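Local coordinates for protein 2-C-methyl-D-erythritol 4-phosphate cytidylyltransferase (Thermus thermophilus HB8, PDB 2PX7) that probably catalyses the transfer of a cytidylyl group from CTP to 2-C-methyl-D-erythritol 4-phosphate, the second of six steps from 1-deoxy-D-xylulose 5-phosphate to isopentenyl diphosphate, at residues K44-L54 with I218-E228; A91-R99 with A185-D195. All coordinates share one frame; numbering follows the deposited sequence.

How the contacts relate
The two contacts illustrate how an alpha/beta nucleotidyltransferase fold ties chain-distant pieces together, each contact holding or lying near residues predicted to act in catalysis. Contact 1 joins the loop ahead of helix 54-61 to the start of the C-terminal helix; contact 2, both of whose segments fall between those of contact 1 in sequence, joins helix 93-103 to the link between two later helices. Their centres are 25 Å apart and their nearest atoms about 11 Å, so they do not touch. K44 of contact 1 is a predicted transition-state stabiliser, and the side chain of R93 in contact 2 lies about 6 Å from that of K217, predicted to position the substrate. Both contacts also meet the second subunit.

Contact 1: residues K44-L54 with I218-E228; sequences KAFLQVGGRTL and ITHPQDLVLAE
K44 and I218 make the polar link between 44-54, a loop in the Rossmann-like alpha/beta fold of the IspD family, and 218-228, which leads into the C-terminal helix. NZ of K44 donates to O of I218 at 2.8 Å, meeting the carbonyl almost head-on (C=O...N angle 163°). K44 is a predicted transition-state stabiliser, and I218 directly follows K217, predicted to position the MEP substrate, so the bond links two chain pieces that carry predicted active-site residues.

Apolar contacts make up much of the rest. At the centre V49 spreads its two methyls over different partners: CG2 lies 3.8 Å from CD1 of L224 and 4.0 Å from CD1 of I218, while CG1 rests 3.7 Å from CB of A227. CG1 stands anti to the backbone N (chi1 -180°), which leaves CG2 beside that N, facing L224 and I218. L47 meets L224 tip to tip, CD2 to CD1 at 3.9 Å, and L54 CD2 approaches CD1 of I218 at a slant. V49 sits at the base of a tight type I' turn at G50 and G51, both with positive phi, where N of V49 bonds to O of R52; W57 bonds to O of V49. The E228 carboxylate lies alongside this turn, OE2 3.8 Å from N of G50.

Helix capping orders the other segment. H220 is the N-cap of helix 221-231, whose Q222 bonds to A213 of the second subunit. Three residues after the cap, D223 turns back, and its OD2 accepts from N of T219 (3.2 Å) and N of H220 (2.9 Å), which reach it from opposite faces of the carboxylate plane.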
loop_
_atom_site.group_PDB
_atom_site.type_symbol
_atom_site.label_atom_id
_atom_site.label_comp_id
_atom_site.label_asym_id
_atom_site.label_seq_id
_atom_site.Cartn_x
_atom_site.Cartn_y
_atom_site.Cartn_z
ATOM N N LYS A 44 -19.365 6.329 7.448
ATOM C CA LYS A 44 -18.163 5.482 7.492
ATOM C C LYS A 44 -17.830 4.953 8.896
ATOM O O LYS A 44 -17.341 3.826 9.049
ATOM C CB LYS A 44 -16.958 6.240 6.920
ATOM C CG LYS A 44 -15.725 5.375 6.648
ATOM C CD LYS A 44 -16.010 4.312 5.569
ATOM C CE LYS A 44 -14.734 3.753 4.938
ATOM N NZ LYS A 44 -13.980 4.776 4.142
ATOM N N ALA A 45 -18.102 5.768 9.916
ATOM C CA ALA A 45 -17.823 5.385 11.299
ATOM C C ALA A 45 -18.617 4.149 11.729
ATOM O O ALA A 45 -18.169 3.391 12.579
ATOM C CB ALA A 45 -18.102 6.540 12.236
ATOM N N PHE A 46 -19.784 3.954 11.120
ATOM C CA PHE A 46 -20.652 2.818 11.440
ATOM C C PHE A 46 -20.538 1.656 10.447
ATOM O O PHE A 46 -21.385 0.765 10.433
ATOM C CB PHE A 46 -22.120 3.267 11.586
ATOM C CG PHE A 46 -22.329 4.414 12.565
ATOM C CD1 PHE A 46 -21.492 4.588 13.668
ATOM C CD2 PHE A 46 -23.394 5.302 12.392
ATOM C CE1 PHE A 46 -21.693 5.639 14.563
ATOM C CE2 PHE A 46 -23.604 6.354 13.290
ATOM C CZ PHE A 46 -22.748 6.518 14.374
ATOM N N LEU A 47 -19.501 1.658 9.615
ATOM C CA LEU A 47 -19.236 0.513 8.733
ATOM C C LEU A 47 -18.722 -0.667 9.558
ATOM O O LEU A 47 -17.737 -0.538 10.294
ATOM C CB LEU A 47 -18.242 0.883 7.622
ATOM C CG LEU A 47 -17.869 -0.199 6.593
ATOM C CD1 LEU A 47 -18.936 -0.365 5.516
ATOM C CD2 LEU A 47 -16.524 0.116 5.958
ATOM N N GLN A 48 -19.407 -1.804 9.444
ATOM C CA GLN A 48 -19.021 -3.024 10.151
ATOM C C GLN A 48 -17.819 -3.693 9.493
ATOM O O GLN A 48 -17.773 -3.857 8.276
ATOM C CB GLN A 48 -20.189 -4.024 10.220
ATOM C CG GLN A 48 -21.132 -3.828 11.402
ATOM C CD GLN A 48 -20.658 -4.507 12.676
ATOM O OE1 GLN A 48 -20.036 -5.570 12.640
ATOM N NE2 GLN A 48 -20.964 -3.897 13.817
ATOM N N VAL A 49 -16.858 -4.079 10.323
ATOM C CA VAL A 49 -15.694 -4.832 9.886
ATOM C C VAL A 49 -15.478 -5.914 10.936
ATOM O O VAL A 49 -14.948 -5.646 12.021
ATOM C CB VAL A 49 -14.415 -3.928 9.752
ATOM C CG1 VAL A 49 -13.212 -4.741 9.292
ATOM C CG2 VAL A 49 -14.653 -2.758 8.794
ATOM N N GLY A 50 -15.941 -7.123 10.619
ATOM C CA GLY A 50 -15.725 -8.316 11.449
ATOM C C GLY A 50 -16.175 -8.269 12.901
ATOM O O GLY A 50 -15.414 -8.649 13.808
ATOM N N GLY A 51 -17.402 -7.816 13.137
ATOM C CA GLY A 51 -17.944 -7.808 14.499
ATOM C C GLY A 51 -17.551 -6.621 15.370
ATOM O O GLY A 51 -17.573 -6.709 16.611
ATOM N N ARG A 52 -17.174 -5.522 14.712
ATOM C CA ARG A 52 -16.966 -4.214 15.336
ATOM C C ARG A 52 -17.118 -3.180 14.228
ATOM O O ARG A 52 -16.671 -3.415 13.100
ATOM C CB ARG A 52 -15.567 -4.100 15.941
ATOM C CG ARG A 52 -15.445 -4.501 17.389
ATOM C CD ARG A 52 -13.996 -4.609 17.774
ATOM N NE ARG A 52 -13.824 -4.602 19.220
ATOM C CZ ARG A 52 -12.651 -4.502 19.840
ATOM N NH1 ARG A 52 -11.528 -4.398 19.140
ATOM N NH2 ARG A 52 -12.601 -4.500 21.166
ATOM N N THR A 53 -17.759 -2.050 14.522
ATOM C CA THR A 53 -17.782 -0.942 13.561
ATOM C C THR A 53 -16.390 -0.310 13.532
ATOM O O THR A 53 -15.582 -0.533 14.433
ATOM C CB THR A 53 -18.830 0.138 13.897
ATOM O OG1 THR A 53 -18.470 0.777 15.119
ATOM C CG2 THR A 53 -20.251 -0.461 14.014
ATOM N N LEU A 54 -16.104 0.463 12.490
ATOM C CA LEU A 54 -14.842 1.209 12.416
ATOM C C LEU A 54 -14.623 2.039 13.677
ATOM O O LEU A 54 -13.545 2.009 14.273
ATOM C CB LEU A 54 -14.812 2.080 11.156
ATOM C CG LEU A 54 -14.571 1.320 9.848
ATOM C CD1 LEU A 54 -14.514 2.269 8.662
ATOM C CD2 LEU A 54 -13.281 0.511 9.946
ATOM N N ILE A 218 -9.266 1.878 4.815
ATOM C CA ILE A 218 -10.333 1.199 4.074
ATOM C C ILE A 218 -11.044 2.221 3.203
ATOM O O ILE A 218 -11.807 3.072 3.696
ATOM C CB ILE A 218 -11.336 0.471 4.989
ATOM C CG1 ILE A 218 -10.613 -0.577 5.835
ATOM C CG2 ILE A 218 -12.469 -0.148 4.143
ATOM C CD1 ILE A 218 -11.467 -1.208 6.932
ATOM N N THR A 219 -10.759 2.162 1.908
ATOM C CA THR A 219 -11.321 3.099 0.951
ATOM C C THR A 219 -12.237 2.400 -0.051
ATOM O O THR A 219 -13.378 2.818 -0.253
ATOM C CB THR A 219 -10.210 3.809 0.192
ATOM O OG1 THR A 219 -9.328 4.437 1.130
ATOM C CG2 THR A 219 -10.791 4.866 -0.747
ATOM N N HIS A 220 -11.721 1.339 -0.673
ATOM C CA HIS A 220 -12.363 0.709 -1.821
ATOM C C HIS A 220 -12.905 -0.656 -1.396
ATOM O O HIS A 220 -12.529 -1.152 -0.337
ATOM C CB HIS A 220 -11.360 0.587 -2.978
ATOM C CG HIS A 220 -10.801 1.899 -3.460
ATOM N ND1 HIS A 220 -9.491 2.276 -3.241
ATOM C CD2 HIS A 220 -11.359 2.901 -4.185
ATOM C CE1 HIS A 220 -9.271 3.457 -3.797
ATOM N NE2 HIS A 220 -10.388 3.859 -4.376
ATOM N N PRO A 221 -13.824 -1.251 -2.189
ATOM C CA PRO A 221 -14.466 -2.515 -1.802
ATOM C C PRO A 221 -13.511 -3.655 -1.449
ATOM O O PRO A 221 -13.767 -4.379 -0.488
ATOM C CB PRO A 221 -15.310 -2.868 -3.033
ATOM C CG PRO A 221 -15.653 -1.549 -3.600
ATOM C CD PRO A 221 -14.369 -0.760 -3.469
ATOM N N GLN A 222 -12.420 -3.808 -2.199
ATOM C CA GLN A 222 -11.440 -4.851 -1.879
ATOM C C GLN A 222 -10.592 -4.556 -0.636
ATOM O O GLN A 222 -10.044 -5.473 -0.029
ATOM C CB GLN A 222 -10.590 -5.262 -3.108
ATOM C CG GLN A 222 -10.255 -4.152 -4.097
ATOM C CD GLN A 222 -9.205 -4.562 -5.144
ATOM O OE1 GLN A 222 -8.048 -4.145 -5.066
ATOM N NE2 GLN A 222 -9.614 -5.361 -6.129
ATOM N N ASP A 223 -10.509 -3.288 -0.230
ATOM C CA ASP A 223 -9.903 -2.947 1.066
ATOM C C ASP A 223 -10.723 -3.554 2.208
ATOM O O ASP A 223 -10.174 -4.146 3.139
ATOM C CB ASP A 223 -9.777 -1.427 1.245
ATOM C CG ASP A 223 -8.857 -0.787 0.226
ATOM O OD1 ASP A 223 -7.907 -1.457 -0.240
ATOM O OD2 ASP A 223 -9.077 0.397 -0.112
ATOM N N LEU A 224 -12.043 -3.407 2.107
ATOM C CA LEU A 224 -12.984 -3.932 3.100
ATOM C C LEU A 224 -12.868 -5.446 3.271
ATOM O O LEU A 224 -12.806 -5.946 4.402
ATOM C CB LEU A 224 -14.421 -3.530 2.747
ATOM C CG LEU A 224 -15.543 -3.959 3.700
ATOM C CD1 LEU A 224 -15.257 -3.532 5.134
ATOM C CD2 LEU A 224 -16.869 -3.386 3.222
ATOM N N VAL A 225 -12.819 -6.162 2.148
ATOM C CA VAL A 225 -12.634 -7.617 2.150
ATOM C C VAL A 225 -11.331 -8.027 2.849
ATOM O O VAL A 225 -11.346 -8.880 3.731
ATOM C CB VAL A 225 -12.723 -8.201 0.718
ATOM C CG1 VAL A 225 -12.459 -9.714 0.714
ATOM C CG2 VAL A 225 -14.088 -7.879 0.103
ATOM N N LEU A 226 -10.210 -7.409 2.484
ATOM C CA LEU A 226 -8.944 -7.659 3.189
ATOM C C LEU A 226 -9.005 -7.319 4.706
ATOM O O LEU A 226 -8.351 -7.971 5.536
ATOM C CB LEU A 226 -7.808 -6.895 2.500
ATOM C CG LEU A 226 -6.379 -6.942 3.052
ATOM C CD1 LEU A 226 -5.777 -8.333 2.896
ATOM C CD2 LEU A 226 -5.509 -5.910 2.351
ATOM N N ALA A 227 -9.774 -6.287 5.054
ATOM C CA ALA A 227 -9.965 -5.891 6.456
ATOM C C ALA A 227 -10.683 -6.982 7.289
ATOM O O ALA A 227 -10.310 -7.249 8.434
ATOM C CB ALA A 227 -10.695 -4.566 6.532
ATOM N N GLU A 228 -11.685 -7.623 6.694
ATOM C CA GLU A 228 -12.338 -8.794 7.309
ATOM C C GLU A 228 -11.404 -9.981 7.624
ATOM O O GLU A 228 -11.650 -10.731 8.574
ATOM C CB GLU A 228 -13.524 -9.263 6.472
ATOM C CG GLU A 228 -14.881 -8.902 7.071
ATOM C CD GLU A 228 -15.664 -7.886 6.252
ATOM O OE1 GLU A 228 -15.449 -7.815 5.022
ATOM O OE2 GLU A 228 -16.521 -7.178 6.842
#

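Contact 2: residues A91-R99 with A185-D195; sequences ATRQASVAR and ARRKGLEASDD
OE1 of Q94 accepts from N of A192 at 2.9 Å in a nearly straight bond (169° at the hydrogen), while NE2 of the same amide donates to O of L190 at 3.0 Å. One flat side-chain group engages one backbone polar atom on each side of E191, as a parallel strand would, and the paired bonds fix its rotation. Each donor lies in the plane of the carbonyl it meets. The reach comes from a fully drawn-out chain, with CG anti to the backbone N (chi1 -174°) and CD continuing outward.

Q94 belongs to helix 93-103, the helix of a beta-alpha-beta crossover from strand 85-88 to the parallel strand 108-111. Opposite it, the chain passes from helix 175-188 to helix 195-201, leaving the first at G189 and entering the second at its N-cap D194, whose carboxylate bonds Q197 and also Y155 of the second subunit.

One turn further along the helix, V97 sets CG1 3.4 Å from OD1 of D195, an oxygen that H182 also bonds. R93 reaches OD2 of D195 through NH1, a salt bridge whose hydrogen bond is weak, at 3.5 Å, with the guanidinium and carboxylate planes 49° apart. Its stronger partner is D113, at NH2. A water also spans the pair, accepting from NH2 of R93 and N of D195 and donating to OD2 of D195. A second water joins OG1 of T92 to OE2 of E191.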
loop_
_atom_site.group_PDB
_atom_site.type_symbol
_atom_site.label_atom_id
_atom_site.label_comp_id
_atom_site.label_asym_id
_atom_site.label_seq_id
_atom_site.Cartn_x
_atom_site.Cartn_y
_atom_site.Cartn_z
ATOM N N ALA A 91 -18.234 19.680 6.784
ATOM C CA ALA A 91 -18.333 19.082 5.448
ATOM C C ALA A 91 -17.044 18.372 5.037
ATOM O O ALA A 91 -17.077 17.452 4.215
ATOM C CB ALA A 91 -18.699 20.148 4.419
ATOM N N THR A 92 -15.916 18.802 5.609
ATOM C CA THR A 92 -14.613 18.197 5.312
ATOM C C THR A 92 -13.954 17.682 6.587
ATOM O O THR A 92 -14.237 18.183 7.673
ATOM C CB THR A 92 -13.661 19.205 4.627
ATOM O OG1 THR A 92 -13.461 20.341 5.479
ATOM C CG2 THR A 92 -14.234 19.675 3.273
ATOM N N ARG A 93 -13.087 16.678 6.444
ATOM C CA ARG A 93 -12.289 16.131 7.535
ATOM C C ARG A 93 -11.576 17.260 8.271
ATOM O O ARG A 93 -11.604 17.325 9.490
ATOM C CB ARG A 93 -11.292 15.087 6.999
ATOM C CG ARG A 93 -10.377 14.419 8.042
ATOM C CD ARG A 93 -9.122 13.816 7.334
ATOM N NE ARG A 93 -8.225 13.036 8.206
ATOM C CZ ARG A 93 -7.242 13.549 8.962
ATOM N NH1 ARG A 93 -7.027 14.867 8.993
ATOM N NH2 ARG A 93 -6.470 12.753 9.697
ATOM N N GLN A 94 -10.980 18.182 7.518
ATOM C CA GLN A 94 -10.255 19.297 8.096
ATOM C C GLN A 94 -11.117 20.158 9.006
ATOM O O GLN A 94 -10.664 20.568 10.071
ATOM C CB GLN A 94 -9.645 20.154 6.994
ATOM C CG GLN A 94 -8.743 21.256 7.527
ATOM C CD GLN A 94 -7.981 21.976 6.432
ATOM O OE1 GLN A 94 -7.484 21.350 5.499
ATOM N NE2 GLN A 94 -7.864 23.282 6.553
ATOM N N ALA A 95 -12.340 20.462 8.553
ATOM C CA ALA A 95 -13.313 21.222 9.351
ATOM C C ALA A 95 -13.694 20.445 10.605
ATOM O O ALA A 95 -13.832 21.023 11.670
ATOM C CB ALA A 95 -14.565 21.548 8.520
ATOM N N SER A 96 -13.847 19.128 10.478
ATOM C CA SER A 96 -14.141 18.305 11.652
ATOM C C SER A 96 -12.996 18.345 12.649
ATOM O O SER A 96 -13.247 18.489 13.851
ATOM C CB SER A 96 -14.482 16.869 11.273
ATOM O OG SER A 96 -15.639 16.835 10.456
ATOM N N VAL A 97 -11.750 18.239 12.160
ATOM C CA VAL A 97 -10.571 18.359 13.047
ATOM C C VAL A 97 -10.554 19.682 13.821
ATOM O O VAL A 97 -10.291 19.694 15.026
ATOM C CB VAL A 97 -9.211 18.215 12.298
ATOM C CG1 VAL A 97 -8.043 18.611 13.222
ATOM C CG2 VAL A 97 -9.014 16.798 11.756
ATOM N N ALA A 98 -10.798 20.796 13.129
ATOM C CA ALA A 98 -10.841 22.122 13.787
ATOM C C ALA A 98 -11.891 22.179 14.919
ATOM O O ALA A 98 -11.660 22.753 15.988
ATOM C CB ALA A 98 -11.108 23.237 12.738
ATOM N N ARG A 99 -13.041 21.567 14.674
ATOM C CA ARG A 99 -14.107 21.498 15.671
ATOM C C ARG A 99 -13.687 20.706 16.885
ATOM O O ARG A 99 -13.812 21.180 18.017
ATOM C CB ARG A 99 -15.375 20.918 15.056
ATOM C CG ARG A 99 -15.994 21.864 14.016
ATOM C CD ARG A 99 -17.279 21.267 13.497
ATOM N NE ARG A 99 -17.835 22.007 12.372
ATOM C CZ ARG A 99 -19.121 21.982 12.024
ATOM N NH1 ARG A 99 -19.996 21.264 12.736
ATOM N NH2 ARG A 99 -19.538 22.679 10.963
ATOM N N ALA A 185 -4.341 28.481 8.589
ATOM C CA ALA A 185 -5.058 27.897 7.453
ATOM C C ALA A 185 -6.409 28.581 7.196
ATOM O O ALA A 185 -6.779 28.789 6.050
ATOM C CB ALA A 185 -5.230 26.411 7.622
ATOM N N ARG A 186 -7.124 28.928 8.267
ATOM C CA ARG A 186 -8.396 29.652 8.174
ATOM C C ARG A 186 -8.209 30.999 7.455
ATOM O O ARG A 186 -8.949 31.302 6.525
ATOM C CB ARG A 186 -8.993 29.848 9.578
ATOM C CG ARG A 186 -10.504 30.134 9.640
ATOM C CD ARG A 186 -11.034 30.073 11.102
ATOM N NE ARG A 186 -10.682 28.806 11.765
ATOM C CZ ARG A 186 -9.991 28.680 12.914
ATOM N NH1 ARG A 186 -9.572 29.751 13.604
ATOM N NH2 ARG A 186 -9.729 27.464 13.386
ATOM N N ARG A 187 -7.194 31.765 7.864
ATOM C CA ARG A 187 -6.841 33.052 7.233
ATOM C C ARG A 187 -6.448 32.956 5.755
ATOM O O ARG A 187 -6.741 33.858 4.968
ATOM C CB ARG A 187 -5.713 33.753 8.001
ATOM C CG ARG A 187 -6.004 33.932 9.474
ATOM C CD ARG A 187 -5.133 34.983 10.174
ATOM N NE ARG A 187 -3.746 35.065 9.703
ATOM C CZ ARG A 187 -2.714 34.453 10.279
ATOM N NH1 ARG A 187 -2.890 33.665 11.346
ATOM N NH2 ARG A 187 -1.496 34.620 9.773
ATOM N N LYS A 188 -5.783 31.871 5.383
ATOM C CA LYS A 188 -5.264 31.710 4.036
ATOM C C LYS A 188 -6.198 30.964 3.084
ATOM O O LYS A 188 -5.960 30.960 1.874
ATOM C CB LYS A 188 -3.901 30.997 4.077
ATOM C CG LYS A 188 -2.841 31.688 4.930
ATOM C CD LYS A 188 -2.373 33.027 4.350
ATOM C CE LYS A 188 -1.364 32.833 3.212
ATOM N NZ LYS A 188 -0.657 34.110 2.859
ATOM N N GLY A 189 -7.243 30.328 3.621
ATOM C CA GLY A 189 -8.086 29.427 2.832
ATOM C C GLY A 189 -7.366 28.171 2.369
ATOM O O GLY A 189 -7.691 27.595 1.318
ATOM N N LEU A 190 -6.387 27.746 3.170
ATOM C CA LEU A 190 -5.627 26.534 2.901
ATOM C C LEU A 190 -6.381 25.301 3.361
ATOM O O LEU A 190 -6.757 25.176 4.528
ATOM C CB LEU A 190 -4.228 26.596 3.564
ATOM C CG LEU A 190 -3.354 25.332 3.493
ATOM C CD1 LEU A 190 -3.000 24.957 2.051
ATOM C CD2 LEU A 190 -2.076 25.505 4.355
ATOM N N GLU A 191 -6.589 24.395 2.412
ATOM C CA GLU A 191 -7.174 23.108 2.663
ATOM C C GLU A 191 -6.184 22.040 2.191
ATOM O O GLU A 191 -5.664 22.102 1.061
ATOM C CB GLU A 191 -8.509 22.966 1.912
ATOM C CG GLU A 191 -9.534 24.070 2.237
ATOM C CD GLU A 191 -10.821 23.889 1.436
ATOM O OE1 GLU A 191 -10.920 24.437 0.308
ATOM O OE2 GLU A 191 -11.704 23.155 1.917
ATOM N N ALA A 192 -5.926 21.071 3.060
ATOM C CA ALA A 192 -4.952 20.021 2.774
ATOM C C ALA A 192 -5.473 18.670 3.247
ATOM O O ALA A 192 -6.383 18.616 4.049
ATOM C CB ALA A 192 -3.603 20.367 3.423
ATOM N N SER A 193 -4.867 17.587 2.770
ATOM C CA SER A 193 -5.377 16.257 3.019
ATOM C C SER A 193 -5.008 15.742 4.402
ATOM O O SER A 193 -5.515 14.698 4.827
ATOM C CB SER A 193 -4.877 15.293 1.939
ATOM O OG SER A 193 -3.447 15.191 1.966
ATOM N N ASP A 194 -4.117 16.448 5.103
ATOM C CA ASP A 194 -3.821 16.081 6.481
ATOM C C ASP A 194 -3.391 17.277 7.309
ATOM O O ASP A 194 -3.238 18.387 6.785
ATOM C CB ASP A 194 -2.833 14.887 6.575
ATOM C CG ASP A 194 -1.418 15.230 6.132
ATOM O OD1 ASP A 194 -1.143 16.410 5.879
ATOM O OD2 ASP A 194 -0.559 14.305 6.031
ATOM N N ASP A 195 -3.225 17.041 8.605
ATOM C CA ASP A 195 -2.826 18.078 9.533
ATOM C C ASP A 195 -1.348 18.406 9.411
ATOM O O ASP A 195 -0.962 19.544 9.600
ATOM C CB ASP A 195 -3.172 17.663 10.970
ATOM C CG ASP A 195 -4.671 17.725 11.237
ATOM O OD1 ASP A 195 -5.251 18.849 11.247
ATOM O OD2 ASP A 195 -5.267 16.641 11.407
HETATM O O HOH W 1 -11.435 21.861 4.201
HETATM O O HOH W 2 -4.335 14.204 9.860
#